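PDB 3EMF: Hia (Adhesin) from Haemophilus influenzae, which is a trimeric autotransporter adhesin of the bacterial outer membrane, seen here as its binding domain BD2, which probably helps attach the bacterium to host cells. Local coordinates for the interface of chains A and B. Coordinates in Å, arbitrary orientation; residue numbers count along the deposited sequence, not the author numbering. Chains: chain A/B, Hia (Adhesin).

Contact 1: the interface of chains A and B. Residues chain A 35, 69-72, 79, 81; chain B 89-91.
B:Glu89 reaches from strand 89-94 over strand 67-74 of chain A, where the two subunits of this trimeric autotransporter, in its Trp-ring domain, join edges into one parallel intermolecular β-sheet. Its CG lies anti to the backbone N (chi1 -177°) and the chain stays extended beyond it. CB lies 3.3 Å from A:Tyr35 OH. CG passes 3.5 Å from the carbonyl O of A:Val69 and, with CD, packs on that valine's CG1. At the tip the carboxylate divides its oxygens. OE1 accepts the phenol hydrogen bond from A:Tyr35 OH at 2.9 Å, met from above the carboxylate plane, with ring and carboxylate 71° apart. OE2 takes a short hydrogen bond of 2.5 Å from A:Ser71 OG, arriving on the anti side. A:Ser81 OG shares a hydrogen bond with that serine hydroxyl and probably helps orient it, while CG2 of A:Val69 sits over the centre of the tyrosine ring and probably steadies it. A:Glu79 OE1 stands 3.5 Å from B:Glu89 OE2, where the like charges may raise the pKa of one. The backbones pair through B:Val90 N to A:Val69 O and A:Ser71 N to B:Val90 O. CD1 of B:Leu91 presses tightly on A:Ser71 CB at 3.3 Å, and its CD2 meets A:Glu79 OE2.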
loop_
_atom_site.group_PDB
_atom_site.type_symbol
_atom_site.label_atom_id
_atom_site.label_comp_id
_atom_site.label_asym_id
_atom_site.label_seq_id
_atom_site.Cartn_x
_atom_site.Cartn_y
_atom_site.Cartn_z
ATOM N N TYR A 35 -6.264 -12.819 2.201
ATOM C CA TYR A 35 -5.550 -12.103 3.249
ATOM C C TYR A 35 -4.430 -12.922 3.842
ATOM O O TYR A 35 -3.658 -12.426 4.666
ATOM C CB TYR A 35 -6.499 -11.674 4.374
ATOM C CG TYR A 35 -7.431 -10.567 3.965
ATOM C CD1 TYR A 35 -7.206 -9.250 4.362
ATOM C CD2 TYR A 35 -8.521 -10.834 3.154
ATOM C CE1 TYR A 35 -8.064 -8.240 3.966
ATOM C CE2 TYR A 35 -9.370 -9.836 2.743
ATOM C CZ TYR A 35 -9.149 -8.546 3.158
ATOM O OH TYR A 35 -10.025 -7.568 2.744
ATOM N N VAL A 69 -5.494 -5.741 -0.229
ATOM C CA VAL A 69 -6.066 -6.739 -1.118
ATOM C C VAL A 69 -6.712 -6.104 -2.350
ATOM O O VAL A 69 -7.475 -5.140 -2.252
ATOM C CB VAL A 69 -7.081 -7.615 -0.372
ATOM C CG1 VAL A 69 -7.732 -8.576 -1.324
ATOM C CG2 VAL A 69 -6.391 -8.362 0.782
ATOM N N LEU A 70 -6.377 -6.652 -3.510
ATOM C CA LEU A 70 -6.900 -6.175 -4.770
ATOM C C LEU A 70 -7.819 -7.234 -5.370
ATOM O O LEU A 70 -7.424 -8.393 -5.523
ATOM C CB LEU A 70 -5.746 -5.897 -5.721
ATOM C CG LEU A 70 -6.102 -5.670 -7.190
ATOM C CD1 LEU A 70 -6.783 -4.340 -7.391
ATOM C CD2 LEU A 70 -4.843 -5.749 -8.036
ATOM N N SER A 71 -9.039 -6.837 -5.709
ATOM C CA SER A 71 -10.034 -7.789 -6.183
ATOM C C SER A 71 -10.723 -7.314 -7.447
ATOM O O SER A 71 -10.854 -6.110 -7.672
ATOM C CB SER A 71 -11.084 -8.016 -5.096
ATOM O OG SER A 71 -10.496 -8.623 -3.963
ATOM N N SER A 72 -11.159 -8.266 -8.271
ATOM C CA SER A 72 -11.976 -7.970 -9.440
ATOM C C SER A 72 -13.143 -8.924 -9.435
ATOM O O SER A 72 -12.995 -10.102 -9.093
ATOM C CB SER A 72 -11.191 -8.160 -10.742
ATOM O OG SER A 72 -10.808 -9.519 -10.918
ATOM N N GLU A 79 -15.526 -12.884 -6.488
ATOM C CA GLU A 79 -14.301 -12.082 -6.510
ATOM C C GLU A 79 -13.037 -12.915 -6.683
ATOM O O GLU A 79 -12.849 -13.920 -5.996
ATOM C CB GLU A 79 -14.157 -11.313 -5.197
ATOM C CG GLU A 79 -15.357 -10.488 -4.790
ATOM C CD GLU A 79 -15.199 -9.914 -3.387
ATOM O OE1 GLU A 79 -14.203 -10.264 -2.720
ATOM O OE2 GLU A 79 -16.068 -9.124 -2.949
ATOM N N SER A 81 -9.036 -12.521 -6.099
ATOM C CA SER A 81 -8.294 -11.600 -5.237
ATOM C C SER A 81 -6.802 -11.860 -5.299
ATOM O O SER A 81 -6.369 -12.988 -5.517
ATOM C CB SER A 81 -8.760 -11.732 -3.785
ATOM O OG SER A 81 -10.114 -11.361 -3.634
ATOM N N GLU B 89 -9.245 -3.432 1.524
ATOM C CA GLU B 89 -9.494 -4.054 0.220
ATOM C C GLU B 89 -10.070 -3.097 -0.829
ATOM O O GLU B 89 -10.976 -2.302 -0.553
ATOM C CB GLU B 89 -10.410 -5.276 0.369
ATOM C CG GLU B 89 -10.649 -6.027 -0.955
ATOM C CD GLU B 89 -11.364 -7.365 -0.786
ATOM O OE1 GLU B 89 -11.722 -7.723 0.358
ATOM O OE2 GLU B 89 -11.578 -8.058 -1.809
ATOM N N VAL B 90 -9.534 -3.163 -2.039
ATOM C CA VAL B 90 -10.145 -2.441 -3.141
ATOM C C VAL B 90 -10.650 -3.439 -4.173
ATOM O O VAL B 90 -9.886 -4.224 -4.710
ATOM C CB VAL B 90 -9.188 -1.447 -3.807
ATOM C CG1 VAL B 90 -9.939 -0.667 -4.868
ATOM C CG2 VAL B 90 -8.613 -0.492 -2.763
ATOM N N LEU B 91 -11.951 -3.386 -4.422
ATOM C CA LEU B 91 -12.612 -4.267 -5.361
ATOM C C LEU B 91 -12.961 -3.494 -6.631
ATOM O O LEU B 91 -13.606 -2.460 -6.566
ATOM C CB LEU B 91 -13.879 -4.831 -4.723
ATOM C CG LEU B 91 -14.764 -5.671 -5.643
ATOM C CD1 LEU B 91 -13.956 -6.806 -6.272
ATOM C CD2 LEU B 91 -15.972 -6.222 -4.891
#

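Contact 2: the interface of chains A and B. Residues chain A 73, 75, 79; chain B 91, 93-94.
A:Lys73 and B:Glu93 lie side by side and point the same way, rising together from the far end of the parallel strand pairing between Trp-ring domains. In both, CG is anti to the backbone N (chi1 169° for the lysine, -161° for the glutamate), which sends the two chains off the same face of the sheet. Their methylene stems run alongside each other, A:Lys73 CD resting 3.9 Å from B:Glu93 CG. Nearer the tips the carboxylate oxygen OE2 of B:Glu93 touches the lysine CE at 3.3 Å. The lysine chain then bends at its last torsion, and its terminal amine nitrogen NZ stands 4.7 Å from B:Glu93 OE2, a separation at which the opposite charges may still attract without direct contact. On its other flank A:Lys73 CB meets CD1 of B:Leu91 at 4.0 Å, so the lysine stem fits between the leucine and the glutamate, with A:Glu79 beyond the leucine. Backbone bonds fix the register: B:Gly94 N donates to A:Lys73 O, carrying the pairing to the end of strand 89-94. The pairing continues into the turn after strand 67-74, where A:Gly75, with a positive phi, presents its amide N to B:Gly94 O at 2.9 Å, 167° at the hydrogen.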
loop_
_atom_site.group_PDB
_atom_site.type_symbol
_atom_site.label_atom_id
_atom_site.label_comp_id
_atom_site.label_asym_id
_atom_site.label_seq_id
_atom_site.Cartn_x
_atom_site.Cartn_y
_atom_site.Cartn_z
ATOM N N LYS A 73 -14.299 -8.415 -9.822
ATOM C CA LYS A 73 -15.514 -9.211 -9.865
ATOM C C LYS A 73 -16.273 -8.865 -11.139
ATOM O O LYS A 73 -16.646 -7.711 -11.351
ATOM C CB LYS A 73 -16.363 -8.909 -8.631
ATOM C CG LYS A 73 -17.766 -9.462 -8.657
ATOM C CD LYS A 73 -18.528 -9.001 -7.427
ATOM C CE LYS A 73 -19.993 -9.396 -7.504
ATOM N NZ LYS A 73 -20.164 -10.869 -7.641
ATOM N N GLY A 75 -19.613 -9.099 -13.174
ATOM C CA GLY A 75 -21.026 -9.374 -13.027
ATOM C C GLY A 75 -21.356 -10.152 -11.769
ATOM O O GLY A 75 -21.146 -9.669 -10.655
ATOM N N GLU A 79 -15.526 -12.884 -6.488
ATOM C CA GLU A 79 -14.301 -12.082 -6.510
ATOM C C GLU A 79 -13.037 -12.915 -6.683
ATOM O O GLU A 79 -12.849 -13.920 -5.996
ATOM C CB GLU A 79 -14.157 -11.313 -5.197
ATOM C CG GLU A 79 -15.357 -10.488 -4.790
ATOM C CD GLU A 79 -15.199 -9.914 -3.387
ATOM O OE1 GLU A 79 -14.203 -10.264 -2.720
ATOM O OE2 GLU A 79 -16.068 -9.124 -2.949
ATOM N N LEU B 91 -11.951 -3.386 -4.422
ATOM C CA LEU B 91 -12.612 -4.267 -5.361
ATOM C C LEU B 91 -12.961 -3.494 -6.631
ATOM O O LEU B 91 -13.606 -2.460 -6.566
ATOM C CB LEU B 91 -13.879 -4.831 -4.723
ATOM C CG LEU B 91 -14.764 -5.671 -5.643
ATOM C CD1 LEU B 91 -13.956 -6.806 -6.272
ATOM C CD2 LEU B 91 -15.972 -6.222 -4.891
ATOM N N GLU B 93 -15.119 -3.768 -9.806
ATOM C CA GLU B 93 -16.275 -4.544 -10.218
ATOM C C GLU B 93 -16.776 -4.085 -11.584
ATOM O O GLU B 93 -17.079 -2.908 -11.779
ATOM C CB GLU B 93 -17.380 -4.416 -9.173
ATOM C CG GLU B 93 -18.434 -5.508 -9.256
ATOM C CD GLU B 93 -19.609 -5.246 -8.333
ATOM O OE1 GLU B 93 -19.780 -4.081 -7.908
ATOM O OE2 GLU B 93 -20.362 -6.202 -8.036
ATOM N N GLY B 94 -16.853 -5.021 -12.526
ATOM C CA GLY B 94 -17.308 -4.723 -13.871
ATOM C C GLY B 94 -18.701 -5.244 -14.175
ATOM O O GLY B 94 -18.957 -6.455 -14.147
#

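Contact 3: the interface of chains A and B. Residues chain A 39, 41, 66; chain B 60, 63, 66, 86.
A:Leu41 and B:Leu63 meet at the apolar centre, where CD1 of the first lies 4.0 Å from CB of the second, at the end of the short helix 60-63. The leucine of chain A carries its CG anti to the carbonyl carbon (chi1 -77°), which turns CD1 toward the imidazole of B:His86, 3.6 Å from CD2. Its other branch, CD2, touches B:Val60 CG1, the two side chains running antiparallel. A:Leu39 crosses B:Leu63 at about a right angle, tip to tip, CD2 against CD1. The two copies of Leu66, A:Leu66 and B:Leu66, likewise touch through their CD1 methyls at 3.9 Å. From the same A:Leu66, CD2 and the backbone CA approach B:His86, CA lying 3.6 Å from CE1. A:Leu41 and A:Leu66 both come to the same side of the ring, near CD2 and ND1 respectively. At the polar rim its NE2 donates a short hydrogen bond of 2.5 Å to the carbonyl O of A:Leu39. The bond is nearly straight, 169° at the hydrogen, and the oxygen lies in the imidazole plane, which helps hold the ring's rotation. Leucine packing around an imidazole pinned to a neighbouring backbone probably helps join the subunits of the adhesin trimer where loops and short helices meet.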
loop_
_atom_site.group_PDB
_atom_site.type_symbol
_atom_site.label_atom_id
_atom_site.label_comp_id
_atom_site.label_asym_id
_atom_site.label_seq_id
_atom_site.Cartn_x
_atom_site.Cartn_y
_atom_site.Cartn_z
ATOM N N LEU A 39 -0.032 -9.081 7.500
ATOM C CA LEU A 39 0.127 -8.826 8.921
ATOM C C LEU A 39 -1.232 -8.592 9.556
ATOM O O LEU A 39 -2.082 -7.880 9.014
ATOM C CB LEU A 39 1.030 -7.602 9.140
ATOM C CG LEU A 39 1.762 -7.462 10.480
ATOM C CD1 LEU A 39 2.630 -8.696 10.736
ATOM C CD2 LEU A 39 2.613 -6.182 10.481
ATOM N N LEU A 41 -2.649 -6.627 12.175
ATOM C CA LEU A 41 -2.307 -5.531 13.066
ATOM C C LEU A 41 -3.342 -5.334 14.168
ATOM O O LEU A 41 -3.050 -4.736 15.202
ATOM C CB LEU A 41 -2.104 -4.236 12.266
ATOM C CG LEU A 41 -0.768 -4.134 11.530
ATOM C CD1 LEU A 41 -0.717 -2.857 10.697
ATOM C CD2 LEU A 41 0.397 -4.175 12.511
ATOM N N LEU A 66 3.203 -6.393 5.057
ATOM C CA LEU A 66 2.290 -5.290 4.784
ATOM C C LEU A 66 1.690 -5.378 3.388
ATOM O O LEU A 66 2.323 -5.847 2.443
ATOM C CB LEU A 66 3.033 -3.963 4.922
ATOM C CG LEU A 66 3.552 -3.570 6.302
ATOM C CD1 LEU A 66 4.289 -2.223 6.168
ATOM C CD2 LEU A 66 2.435 -3.467 7.303
ATOM N N VAL B 60 4.968 -0.334 15.937
ATOM C CA VAL B 60 3.795 -1.017 15.424
ATOM C C VAL B 60 2.638 -0.007 15.259
ATOM O O VAL B 60 1.854 -0.087 14.319
ATOM C CB VAL B 60 3.383 -2.158 16.359
ATOM C CG1 VAL B 60 1.975 -2.646 16.020
ATOM C CG2 VAL B 60 4.424 -3.310 16.308
ATOM N N LEU B 63 2.831 1.494 11.981
ATOM C CA LEU B 63 2.310 0.639 10.894
ATOM C C LEU B 63 0.793 0.740 10.793
ATOM O O LEU B 63 0.215 0.623 9.717
ATOM C CB LEU B 63 2.707 -0.834 11.090
ATOM C CG LEU B 63 4.179 -1.165 11.303
ATOM C CD1 LEU B 63 4.369 -2.702 11.383
ATOM C CD2 LEU B 63 5.062 -0.553 10.198
ATOM N N LEU B 66 -0.182 3.662 8.365
ATOM C CA LEU B 66 0.244 3.726 6.979
ATOM C C LEU B 66 -0.942 3.556 6.043
ATOM O O LEU B 66 -1.886 2.835 6.354
ATOM C CB LEU B 66 1.270 2.614 6.684
ATOM C CG LEU B 66 2.603 2.681 7.436
ATOM C CD1 LEU B 66 3.399 1.391 7.247
ATOM C CD2 LEU B 66 3.407 3.886 6.967
ATOM N N HIS B 86 -3.350 -0.678 5.753
ATOM C CA HIS B 86 -2.868 -2.050 5.643
ATOM C C HIS B 86 -4.042 -3.023 5.788
ATOM O O HIS B 86 -4.868 -2.870 6.680
ATOM C CB HIS B 86 -1.817 -2.348 6.693
ATOM C CG HIS B 86 -1.590 -3.817 6.875
ATOM N ND1 HIS B 86 -0.909 -4.574 5.954
ATOM C CD2 HIS B 86 -2.012 -4.671 7.832
ATOM C CE1 HIS B 86 -0.899 -5.838 6.343
ATOM N NE2 HIS B 86 -1.556 -5.923 7.488
#

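Contact 1 and contact 2 are successive stretches of one strand pairing, the centres of their C-alpha atoms about 9 Å apart, with A:Glu79 and B:Leu91 belonging to both; strand 67-74 of chain A and strand 89-94 of chain B run through them. Contact 3 uses loops and helix 60-63, its C-alpha centre about 17 Å from that of contact 1 and about 26 Å from that of contact 2. It is nevertheless tied to them in sequence, since A:Leu66 directly precedes strand 67-74 and B:His86 comes shortly before strand 89-94. Repeated around the three-chain assembly, sheet pairing and leucine packing probably help to resist sliding and splaying of the subunits.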